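Local coordinates for Uly1 (Catenovulum maritimum, PDB 7DRQ), which probably cleaves the green-algal polysaccharide ulvan as a lyase of polysaccharide lyase family 24, and carries bound calcium, at residues P117-I122 against Y233-G238; K267-K272 against F349-T354; E34-N39 against R101-E106; I8-Q13 against V60-Y65. All blocks are in the same frame, centred on the assembly; numbering follows the deposited sequence.

Overall arrangement
The four contacts lie around a beta-propeller, and each joins parts of the chain that are far apart in sequence. Contacts 4, 1 and 2 follow one another along the chain; contacts 3 and 4 cross along it, and their nearest atoms are about 6 Å apart. Contacts 1 and 4 touch, through Ile122 CD1 and Phe61 CE2 at 4.2 Å. Contacts 2 and 3, with centres about 37 Å apart, sit on opposite sides of the chain's centre. The known calcium-binding residues lie outside all four contacts, but the side chain of Asp270 in contact 2 is about 8 Å from one ion, and that of Tyr65 in contact 4 is about 9 Å from the side chain of the calcium-binding Lys185.

Contact 1: residues P117-I122 against Y233-G238; sequences PKDETI and YLAEQG
Tyr233 and Asp119 reach toward each other tip to tip, and a hydrogen bond joins them: Tyr233 OH donates to Asp119 OD2 at 2.6 Å, meeting its syn lone pair. The carboxylate stands at the edge of the phenol ring, the two planes 54° apart, while Ala235 N sits over one face of that ring, toward the rim, 3.8 Å above its plane. Aspartate suits the site because its short side chain serves two partners at once. CG lies between the backbone N and the carbonyl carbon (chi1 64°), and OD1 accepts from Thr121 N at 3.1 Å, closing an Asx turn, and from Thr121 OG1 at 2.7 Å. Both donors come from the same face of the carboxylate plane. Three donated bonds, two to OD1 and one to OD2, would probably favour the charged form of Asp119. Thr121 OG1 is also hydrogen-bonded to His123 NE2, and His123 meets the Tyr233 ring edge-to-face.

In the beta-propeller this is a junction of connections: residues 117-121 lie in the loop between strands 111-115 and 122-126, while 233-238 turn the chain from strand 225-234 into 239-245.

The apolar part is small. Lys118 CB lies 3.8 Å from Ala235 CB, and Lys118 CD is 4.1 Å from the same methyl, whose small size lets the two loops come close. Beyond CD the lysine leads away, and its NZ bonds Asp211 O.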
# COMPACT_ATOMS: atom_id res chain seq x y z
N PRO A 117 16.77 1.23 9.17
CA PRO A 117 17.88 0.35 9.55
C PRO A 117 19.10 1.11 10.02
O PRO A 117 20.04 0.49 10.54
CB PRO A 117 18.16 -0.44 8.26
CG PRO A 117 16.97 -0.17 7.36
CD PRO A 117 16.52 1.21 7.73
N LYS A 118 19.11 2.44 9.88
CA LYS A 118 20.25 3.23 10.32
C LYS A 118 20.17 3.54 11.81
O LYS A 118 21.04 3.13 12.58
CB LYS A 118 20.36 4.51 9.49
CG LYS A 118 20.87 4.22 8.08
CD LYS A 118 20.71 5.43 7.17
CE LYS A 118 21.53 5.27 5.91
NZ LYS A 118 22.36 4.03 5.95
N ASP A 119 19.12 4.24 12.25
CA ASP A 119 19.03 4.62 13.66
C ASP A 119 17.94 3.87 14.42
O ASP A 119 17.65 4.23 15.57
CB ASP A 119 18.82 6.14 13.79
CG ASP A 119 17.50 6.63 13.20
OD1 ASP A 119 16.68 5.80 12.74
OD2 ASP A 119 17.29 7.86 13.21
N GLU A 120 17.33 2.86 13.81
CA GLU A 120 16.33 2.01 14.47
C GLU A 120 15.11 2.80 14.96
O GLU A 120 14.41 2.36 15.89
CB GLU A 120 16.95 1.19 15.61
CG GLU A 120 17.85 0.08 15.10
CD GLU A 120 18.25 -0.92 16.18
OE1 GLU A 120 18.15 -0.58 17.38
OE2 GLU A 120 18.66 -2.04 15.82
N THR A 121 14.83 3.95 14.35
CA THR A 121 13.57 4.62 14.62
C THR A 121 12.42 3.86 13.96
O THR A 121 12.59 3.19 12.94
CB THR A 121 13.58 6.05 14.11
OG1 THR A 121 14.04 6.05 12.76
CG2 THR A 121 14.48 6.96 14.98
N ILE A 122 11.25 3.97 14.58
CA ILE A 122 10.02 3.38 14.07
C ILE A 122 9.14 4.52 13.55
O ILE A 122 9.01 5.55 14.21
CB ILE A 122 9.27 2.61 15.17
CG1 ILE A 122 10.21 1.59 15.83
CG2 ILE A 122 7.98 1.97 14.61
CD1 ILE A 122 9.68 1.05 17.15
N TYR A 233 14.16 9.54 4.54
CA TYR A 233 14.45 9.74 5.94
C TYR A 233 15.91 10.14 6.11
O TYR A 233 16.81 9.47 5.59
CB TYR A 233 14.14 8.47 6.74
CG TYR A 233 14.44 8.64 8.19
CD1 TYR A 233 13.86 9.67 8.92
CD2 TYR A 233 15.34 7.80 8.83
CE1 TYR A 233 14.14 9.85 10.25
CE2 TYR A 233 15.64 7.97 10.17
CZ TYR A 233 15.04 9.00 10.87
OH TYR A 233 15.34 9.17 12.20
N LEU A 234 16.15 11.23 6.81
CA LEU A 234 17.51 11.72 7.06
C LEU A 234 17.88 11.32 8.48
O LEU A 234 17.63 12.06 9.43
CB LEU A 234 17.57 13.23 6.84
CG LEU A 234 17.00 13.72 5.51
CD1 LEU A 234 17.02 15.25 5.43
CD2 LEU A 234 17.76 13.10 4.33
N ALA A 235 18.47 10.13 8.62
CA ALA A 235 18.76 9.60 9.95
C ALA A 235 19.68 10.52 10.73
O ALA A 235 19.56 10.65 11.96
CB ALA A 235 19.37 8.20 9.84
N GLU A 236 20.63 11.16 10.05
CA GLU A 236 21.55 12.04 10.75
C GLU A 236 20.87 13.29 11.29
O GLU A 236 21.44 13.94 12.18
CB GLU A 236 22.71 12.41 9.81
CG GLU A 236 22.43 13.61 8.93
CD GLU A 236 21.62 13.27 7.69
OE1 GLU A 236 21.15 12.11 7.54
OE2 GLU A 236 21.46 14.19 6.85
N GLN A 237 19.68 13.63 10.81
CA GLN A 237 18.96 14.81 11.27
C GLN A 237 17.67 14.48 12.02
O GLN A 237 17.01 15.40 12.50
CB GLN A 237 18.65 15.72 10.08
CG GLN A 237 19.88 16.05 9.27
CD GLN A 237 19.58 16.98 8.11
OE1 GLN A 237 18.91 17.99 8.28
NE2 GLN A 237 20.07 16.63 6.93
N GLY A 238 17.28 13.21 12.11
CA GLY A 238 16.07 12.85 12.82
C GLY A 238 14.80 13.38 12.18
O GLY A 238 13.83 13.69 12.88

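Contact 2: residues K267-K272 against F349-T354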
# COMPACT_ATOMS: atom_id res chain seq x y z
N LYS A 267 8.46 1.20 -5.74
CA LYS A 267 9.10 0.13 -4.99
C LYS A 267 10.60 0.24 -5.18
O LYS A 267 11.08 0.82 -6.15
CB LYS A 267 8.66 -1.26 -5.45
CG LYS A 267 7.17 -1.52 -5.41
CD LYS A 267 6.88 -2.93 -5.94
CE LYS A 267 5.39 -3.13 -6.16
NZ LYS A 267 5.05 -4.58 -6.38
N TYR A 268 11.34 -0.35 -4.24
CA TYR A 268 12.76 -0.59 -4.44
C TYR A 268 12.89 -1.99 -5.02
O TYR A 268 12.47 -2.97 -4.40
CB TYR A 268 13.52 -0.46 -3.13
CG TYR A 268 15.02 -0.48 -3.29
CD1 TYR A 268 15.72 0.67 -3.63
CD2 TYR A 268 15.74 -1.65 -3.07
CE1 TYR A 268 17.11 0.66 -3.76
CE2 TYR A 268 17.11 -1.67 -3.19
CZ TYR A 268 17.79 -0.53 -3.53
OH TYR A 268 19.16 -0.60 -3.63
N ALA A 269 13.43 -2.07 -6.24
CA ALA A 269 13.44 -3.33 -6.98
C ALA A 269 14.74 -3.41 -7.76
O ALA A 269 15.13 -2.42 -8.40
CB ALA A 269 12.25 -3.42 -7.94
N ASP A 270 15.39 -4.57 -7.69
CA ASP A 270 16.70 -4.78 -8.31
C ASP A 270 17.62 -3.57 -8.10
O ASP A 270 18.17 -3.01 -9.05
CB ASP A 270 16.57 -5.11 -9.79
CG ASP A 270 17.87 -5.66 -10.38
OD1 ASP A 270 18.68 -6.19 -9.59
OD2 ASP A 270 18.09 -5.56 -11.62
N GLY A 271 17.75 -3.16 -6.84
CA GLY A 271 18.71 -2.14 -6.46
C GLY A 271 18.38 -0.72 -6.87
O GLY A 271 19.27 0.15 -6.81
N LYS A 272 17.15 -0.44 -7.28
CA LYS A 272 16.79 0.90 -7.73
C LYS A 272 15.39 1.27 -7.27
O LYS A 272 14.52 0.41 -7.11
CB LYS A 272 16.84 1.04 -9.25
CG LYS A 272 18.20 0.73 -9.86
CD LYS A 272 18.20 0.90 -11.38
CE LYS A 272 19.54 0.45 -11.95
NZ LYS A 272 19.57 0.57 -13.43
N PHE A 349 -3.49 -4.06 -10.80
CA PHE A 349 -2.22 -3.70 -11.42
C PHE A 349 -1.08 -3.91 -10.44
O PHE A 349 -1.18 -3.54 -9.26
CB PHE A 349 -2.21 -2.25 -11.90
CG PHE A 349 -0.86 -1.80 -12.37
CD1 PHE A 349 -0.37 -2.23 -13.59
CD2 PHE A 349 -0.05 -1.01 -11.56
CE1 PHE A 349 0.90 -1.82 -14.02
CE2 PHE A 349 1.21 -0.62 -11.98
CZ PHE A 349 1.68 -1.02 -13.21
N ASP A 350 0.01 -4.50 -10.92
CA ASP A 350 1.21 -4.63 -10.10
C ASP A 350 2.39 -4.85 -11.02
O ASP A 350 2.23 -5.11 -12.22
CB ASP A 350 1.08 -5.77 -9.08
CG ASP A 350 2.03 -5.61 -7.90
OD1 ASP A 350 2.61 -4.51 -7.74
OD2 ASP A 350 2.20 -6.58 -7.14
N TRP A 351 3.60 -4.76 -10.44
CA TRP A 351 4.83 -4.89 -11.21
C TRP A 351 5.95 -5.29 -10.26
O TRP A 351 5.85 -5.12 -9.04
CB TRP A 351 5.18 -3.57 -11.92
CG TRP A 351 5.45 -2.50 -10.95
CD1 TRP A 351 4.54 -1.71 -10.32
CD2 TRP A 351 6.73 -2.13 -10.44
NE1 TRP A 351 5.18 -0.85 -9.45
CE2 TRP A 351 6.53 -1.09 -9.51
CE3 TRP A 351 8.04 -2.58 -10.67
CZ2 TRP A 351 7.58 -0.48 -8.81
CZ3 TRP A 351 9.08 -1.98 -9.98
CH2 TRP A 351 8.85 -0.94 -9.06
N THR A 352 7.04 -5.79 -10.84
CA THR A 352 8.25 -6.03 -10.08
C THR A 352 9.41 -6.10 -11.06
O THR A 352 9.21 -6.18 -12.28
CB THR A 352 8.15 -7.32 -9.24
OG1 THR A 352 9.29 -7.43 -8.38
CG2 THR A 352 8.10 -8.54 -10.16
N VAL A 353 10.63 -6.01 -10.53
CA VAL A 353 11.84 -6.27 -11.28
C VAL A 353 12.67 -7.24 -10.45
O VAL A 353 12.91 -6.99 -9.27
CB VAL A 353 12.65 -4.98 -11.58
CG1 VAL A 353 13.91 -5.33 -12.40
CG2 VAL A 353 11.79 -3.96 -12.31
N THR A 354 13.08 -8.35 -11.06
CA THR A 354 13.86 -9.35 -10.33
C THR A 354 15.30 -8.90 -10.16
O THR A 354 15.77 -7.94 -10.77
CB THR A 354 13.87 -10.69 -11.07
OG1 THR A 354 14.70 -10.54 -12.24
CG2 THR A 354 12.46 -11.12 -11.48
O HOH W 1 2.71 -6.24 -4.53
O HOH W 2 13.97 -6.91 -6.79
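Lys267 CD lies over one face of the Trp351 indole, toward its rim, while CB and CG pack by CZ2 and CH2, the two side chains sliding past each other in opposite directions. CG, anti to the carbonyl carbon, is 3.6 Å from Trp351 CZ2, and CD makes a CH-pi contact with the six-membered ring. The chain is extended beyond CG and carries NZ to a position 4.8 Å from the centroid of the five-membered ring, 5° off its normal, a cation-pi contact. NZ also donates to Trp351 O at 2.8 Å, with a C=O...N angle of 168°, and forms a salt bridge with Asp350 OD1, likewise 2.8 Å long. Lysine suits the place: its methylenes pack on the indole and its ammonium group meets both of these oxygens. A water accepts weakly from NZ and donates to Asp350 OD2, which also meets Leu402 N; the indole NE1 bonds Lys265 O.

Strands 261-269 and 350-353 belong to separate antiparallel sheets of the beta-propeller; the axes of the segments 267-269 and 350-353 approach to 7.2 Å with their directions 33° apart. No direct backbone hydrogen bond joins 267-272 to 349-354; side chains and a water do.

At Ala269 the chains draw close, and a methyl fits: its CB is 4.0 Å from Val353 CB and packs against Trp351 CZ3 as well. Asp270 and Gly271 are the central residues of a type I' turn from Ala269 to Lys272, both with positive phi. Asp270 CB rests 3.7 Å from Val353 CG1, while its backbone N donates to a water that donates in turn to Val353 O.

Contact 3: residues E34-N39 against R101-E106; sequences EGQKYN and RWWVGE
Tyr38 brings CD1, CE1 and OH up to the backbone of residues 102-105. From CB the ring stands with CG anti to the backbone N (chi1 -155°). CD1 then lies 3.3 Å from Trp103 O. CE1 comes equally near Gly105 N, with Val104 C at the ring edge close to its plane. Beyond CZ, the tip OH makes a weak hydrogen bond to Trp102 O, 2.6 Å long. A tyrosine suits the place because its rigid ring brings its CD1-CE1 side to the backbone and its hydroxyl to that carbonyl. Next to the ring, Asn39 O accepts from Gly105 N at 2.7 Å, almost straight at 177°.

Gln36 crosses Trp103, its amide plane 70° from the indole, with NE2 3.6 Å from Trp103 CB. NE2 donates to Lys37 O, while OE1 meets Ile33 N. An alanine at Gln36 would probably leave both Lys37 O and Ile33 N without these mates and open a gap beside the Trp103 side chain.

Trp103 CE3 sits over the centre of the Trp102 ring, within a type I turn from Arg101 to Val104. Arg101 ties this turn to the end of helix 24-29 through Arg28 O, Tyr32 meets the Trp102 ring, and Phe17 meets Tyr38. Segment 34-39 leads from helix 24-29 into strand 39-40, which pairs only loosely, in parallel, with strand 104-105.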
# COMPACT_ATOMS: atom_id res chain seq x y z
N GLU A 34 -26.68 3.88 17.71
CA GLU A 34 -26.11 3.00 18.74
C GLU A 34 -26.58 1.56 18.53
O GLU A 34 -27.73 1.43 18.24
CB GLU A 34 -26.41 3.51 20.14
CG GLU A 34 -25.66 2.78 21.24
CD GLU A 34 -26.24 1.44 21.54
OE1 GLU A 34 -25.57 0.53 22.07
OE2 GLU A 34 -27.39 1.23 21.19
N GLY A 35 -25.71 0.52 18.67
CA GLY A 35 -26.08 -0.84 18.37
C GLY A 35 -25.95 -1.20 16.91
O GLY A 35 -26.14 -2.37 16.57
N GLN A 36 -25.62 -0.25 16.04
CA GLN A 36 -25.46 -0.57 14.63
C GLN A 36 -24.25 -1.47 14.40
O GLN A 36 -23.26 -1.43 15.14
CB GLN A 36 -25.29 0.71 13.78
CG GLN A 36 -23.92 1.40 13.95
CD GLN A 36 -23.69 2.51 12.94
OE1 GLN A 36 -24.22 3.62 13.09
NE2 GLN A 36 -22.89 2.22 11.92
N LYS A 37 -24.34 -2.30 13.36
CA LYS A 37 -23.15 -2.97 12.86
C LYS A 37 -22.21 -1.94 12.25
O LYS A 37 -22.59 -0.80 11.96
CB LYS A 37 -23.52 -4.04 11.83
CG LYS A 37 -24.32 -5.20 12.42
CD LYS A 37 -24.62 -6.26 11.36
CE LYS A 37 -25.81 -7.12 11.77
NZ LYS A 37 -27.11 -6.44 11.44
N TYR A 38 -20.95 -2.34 12.06
CA TYR A 38 -19.92 -1.41 11.57
C TYR A 38 -19.97 -1.38 10.05
O TYR A 38 -19.37 -2.21 9.37
CB TYR A 38 -18.55 -1.82 12.09
CG TYR A 38 -17.53 -0.70 12.18
CD1 TYR A 38 -17.65 0.45 11.40
CD2 TYR A 38 -16.45 -0.80 13.04
CE1 TYR A 38 -16.70 1.48 11.48
CE2 TYR A 38 -15.52 0.21 13.14
CZ TYR A 38 -15.64 1.35 12.36
OH TYR A 38 -14.69 2.33 12.49
N ASN A 39 -20.71 -0.41 9.51
CA ASN A 39 -20.82 -0.27 8.07
C ASN A 39 -19.50 0.27 7.50
O ASN A 39 -18.55 0.56 8.23
CB ASN A 39 -22.00 0.64 7.73
CG ASN A 39 -23.29 0.10 8.30
OD1 ASN A 39 -23.58 -1.09 8.17
ND2 ASN A 39 -24.07 0.96 8.95
N ARG A 101 -16.65 10.32 10.31
CA ARG A 101 -17.79 9.50 10.69
C ARG A 101 -17.25 8.12 11.03
O ARG A 101 -17.17 7.23 10.18
CB ARG A 101 -18.82 9.43 9.56
CG ARG A 101 -19.63 10.71 9.40
CD ARG A 101 -18.85 11.80 8.67
NE ARG A 101 -19.76 12.78 8.06
CZ ARG A 101 -19.36 13.91 7.48
NH1 ARG A 101 -18.07 14.22 7.42
NH2 ARG A 101 -20.26 14.74 6.95
N TRP A 102 -16.87 7.96 12.30
CA TRP A 102 -16.06 6.82 12.71
C TRP A 102 -16.83 5.51 12.68
O TRP A 102 -16.21 4.45 12.73
CB TRP A 102 -15.49 7.07 14.11
CG TRP A 102 -16.52 7.51 15.11
CD1 TRP A 102 -16.79 8.79 15.49
CD2 TRP A 102 -17.42 6.67 15.85
NE1 TRP A 102 -17.80 8.81 16.42
CE2 TRP A 102 -18.20 7.52 16.66
CE3 TRP A 102 -17.63 5.29 15.91
CZ2 TRP A 102 -19.19 7.02 17.52
CZ3 TRP A 102 -18.61 4.80 16.76
CH2 TRP A 102 -19.38 5.67 17.56
N TRP A 103 -18.16 5.56 12.60
CA TRP A 103 -18.98 4.36 12.46
C TRP A 103 -19.10 3.88 11.01
O TRP A 103 -19.79 2.89 10.76
CB TRP A 103 -20.38 4.61 13.05
CG TRP A 103 -21.03 5.78 12.38
CD1 TRP A 103 -21.82 5.76 11.28
CD2 TRP A 103 -20.89 7.17 12.74
NE1 TRP A 103 -22.21 7.03 10.94
CE2 TRP A 103 -21.64 7.92 11.81
CE3 TRP A 103 -20.20 7.84 13.76
CZ2 TRP A 103 -21.73 9.31 11.87
CZ3 TRP A 103 -20.29 9.24 13.81
CH2 TRP A 103 -21.05 9.95 12.87
N VAL A 104 -18.45 4.55 10.06
CA VAL A 104 -18.36 4.06 8.69
C VAL A 104 -16.90 3.74 8.42
O VAL A 104 -16.06 4.64 8.29
CB VAL A 104 -18.89 5.07 7.66
CG1 VAL A 104 -18.76 4.48 6.26
CG2 VAL A 104 -20.34 5.41 7.96
N GLY A 105 -16.60 2.45 8.28
CA GLY A 105 -15.21 2.02 8.11
C GLY A 105 -14.64 2.45 6.77
O GLY A 105 -15.32 2.44 5.74
N GLU A 106 -13.36 2.79 6.78
CA GLU A 106 -12.73 3.45 5.63
C GLU A 106 -11.39 2.76 5.36
O GLU A 106 -10.38 3.06 6.00
CB GLU A 106 -12.60 4.95 5.95
CG GLU A 106 -11.63 5.80 5.16
CD GLU A 106 -11.85 5.83 3.66
OE1 GLU A 106 -11.63 4.78 3.03
OE2 GLU A 106 -12.16 6.91 3.10

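Contact 4: residues I8-Q13 against V60-Y65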
# COMPACT_ATOMS: atom_id res chain seq x y z
N ILE A 8 1.83 -17.95 13.86
CA ILE A 8 1.78 -17.16 15.08
C ILE A 8 0.47 -16.40 15.12
O ILE A 8 0.16 -15.65 14.20
CB ILE A 8 2.96 -16.17 15.16
CG1 ILE A 8 4.29 -16.91 15.05
CG2 ILE A 8 2.90 -15.35 16.44
CD1 ILE A 8 5.09 -16.49 13.83
N LYS A 9 -0.29 -16.55 16.20
CA LYS A 9 -1.49 -15.74 16.33
C LYS A 9 -1.09 -14.32 16.73
O LYS A 9 -0.26 -14.12 17.61
CB LYS A 9 -2.47 -16.34 17.34
CG LYS A 9 -3.71 -15.49 17.54
CD LYS A 9 -4.83 -16.30 18.19
CE LYS A 9 -4.77 -16.26 19.71
NZ LYS A 9 -5.91 -17.02 20.33
N VAL A 10 -1.65 -13.34 16.04
CA VAL A 10 -1.36 -11.96 16.38
C VAL A 10 -2.38 -11.41 17.36
O VAL A 10 -2.02 -10.86 18.40
CB VAL A 10 -1.28 -11.11 15.10
CG1 VAL A 10 -1.01 -9.63 15.46
CG2 VAL A 10 -0.19 -11.66 14.19
N THR A 11 -3.67 -11.54 17.03
CA THR A 11 -4.71 -11.05 17.92
C THR A 11 -6.01 -11.73 17.57
O THR A 11 -6.19 -12.26 16.47
CB THR A 11 -4.86 -9.52 17.81
OG1 THR A 11 -5.84 -9.05 18.75
CG2 THR A 11 -5.30 -9.11 16.41
N ASP A 12 -6.92 -11.75 18.55
CA ASP A 12 -8.31 -12.12 18.35
C ASP A 12 -9.21 -10.91 18.32
O ASP A 12 -10.44 -11.06 18.33
CB ASP A 12 -8.78 -13.07 19.45
CG ASP A 12 -8.16 -14.44 19.34
OD1 ASP A 12 -8.13 -15.00 18.23
OD2 ASP A 12 -7.70 -14.96 20.38
N GLN A 13 -8.64 -9.70 18.30
CA GLN A 13 -9.41 -8.48 18.42
C GLN A 13 -9.16 -7.51 17.27
O GLN A 13 -9.30 -6.30 17.45
CB GLN A 13 -9.10 -7.78 19.75
CG GLN A 13 -9.30 -8.64 20.97
CD GLN A 13 -9.87 -7.85 22.13
OE1 GLN A 13 -9.40 -6.75 22.43
NE2 GLN A 13 -10.90 -8.39 22.78
N VAL A 60 9.41 -8.77 13.55
CA VAL A 60 8.33 -8.55 12.59
C VAL A 60 7.40 -7.51 13.19
O VAL A 60 6.78 -7.76 14.24
CB VAL A 60 7.57 -9.85 12.28
CG1 VAL A 60 6.57 -9.60 11.15
CG2 VAL A 60 8.54 -10.95 11.89
N PHE A 61 7.27 -6.37 12.52
CA PHE A 61 6.39 -5.30 12.97
C PHE A 61 5.09 -5.36 12.17
O PHE A 61 5.11 -5.42 10.94
CB PHE A 61 7.07 -3.94 12.78
CG PHE A 61 8.26 -3.73 13.68
CD1 PHE A 61 9.51 -4.19 13.31
CD2 PHE A 61 8.11 -3.08 14.90
CE1 PHE A 61 10.60 -4.00 14.13
CE2 PHE A 61 9.21 -2.89 15.73
CZ PHE A 61 10.45 -3.35 15.34
N MSE A 62 3.96 -5.37 12.89
CA MSE A 62 2.65 -5.46 12.25
C MSE A 62 1.68 -4.46 12.85
O MSE A 62 1.58 -4.35 14.07
CB MSE A 62 2.09 -6.87 12.37
CG MSE A 62 2.93 -7.90 11.65
SE MSE A 62 2.32 -9.71 12.16
CE MSE A 62 3.34 -9.97 13.79
N THR A 63 0.96 -3.73 12.00
CA THR A 63 -0.03 -2.76 12.45
C THR A 63 -1.44 -3.30 12.22
O THR A 63 -1.67 -4.17 11.39
CB THR A 63 0.12 -1.43 11.72
OG1 THR A 63 -0.20 -1.60 10.34
CG2 THR A 63 1.55 -0.89 11.85
N TRP A 64 -2.38 -2.74 12.97
CA TRP A 64 -3.79 -3.09 12.88
C TRP A 64 -4.58 -2.12 13.74
O TRP A 64 -4.05 -1.56 14.71
CB TRP A 64 -4.04 -4.55 13.33
CG TRP A 64 -3.41 -4.95 14.66
CD1 TRP A 64 -2.08 -5.15 14.91
CD2 TRP A 64 -4.09 -5.24 15.88
NE1 TRP A 64 -1.90 -5.54 16.22
CE2 TRP A 64 -3.11 -5.60 16.84
CE3 TRP A 64 -5.44 -5.24 16.27
CZ2 TRP A 64 -3.44 -5.93 18.15
CZ3 TRP A 64 -5.75 -5.57 17.57
CH2 TRP A 64 -4.76 -5.92 18.49
N TYR A 65 -5.83 -1.90 13.37
CA TYR A 65 -6.81 -1.30 14.27
C TYR A 65 -7.46 -2.39 15.10
O TYR A 65 -7.73 -3.49 14.59
CB TYR A 65 -7.89 -0.57 13.48
CG TYR A 65 -7.44 0.66 12.75
CD1 TYR A 65 -7.27 1.87 13.43
CD2 TYR A 65 -7.19 0.62 11.38
CE1 TYR A 65 -6.86 3.00 12.75
CE2 TYR A 65 -6.77 1.75 10.71
CZ TYR A 65 -6.62 2.93 11.39
OH TYR A 65 -6.21 4.04 10.70
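The Trp64 indole takes Thr11 on one face: the methyl CG2 stands 3.7 Å from the centroid of the six-membered ring, 9° off its normal, in a CH-pi contact. At the ring edge, near its plane, Gln13 O lies 3.6 Å from CZ3. Threonine suits this position because both branches reach the indole, and one does a second job. OG1, anti to the backbone N (chi1 -177°), comes 3.3 Å from Trp64 CH2 and also accepts from Gln13 N at 2.9 Å in an ST turn. The indole NE1 is hydrogen-bonded to Thr77 OG1. An alanine at Trp64 would probably leave the Thr11 methyl without its aromatic face and Thr77 OG1 without this mate, and open a gap between the sheets.

Beside the indole, Val10 and Met62, here selenomethionine, cross obliquely. Val10 CG2 is 3.8 Å from Met62 SE, a pairing of branched and flexible apolar groups. Val10 and Thr11 both face Thr472 in a classic beta bulge, and both turn their side chains toward strand 60-65.

Strand 3-15 is an outermost strand of a sheet whose other members, 444-452, 455-462 and 469-478, come from the C-terminal end, the closure often called Velcro in beta-propellers. Strand 59-65 belongs to the next sheet, between 53-56 and 73-80; Tyr459 of strand 455-462 touches both Met62 and Trp64, and Met75 of strand 73-80 packs on the indole.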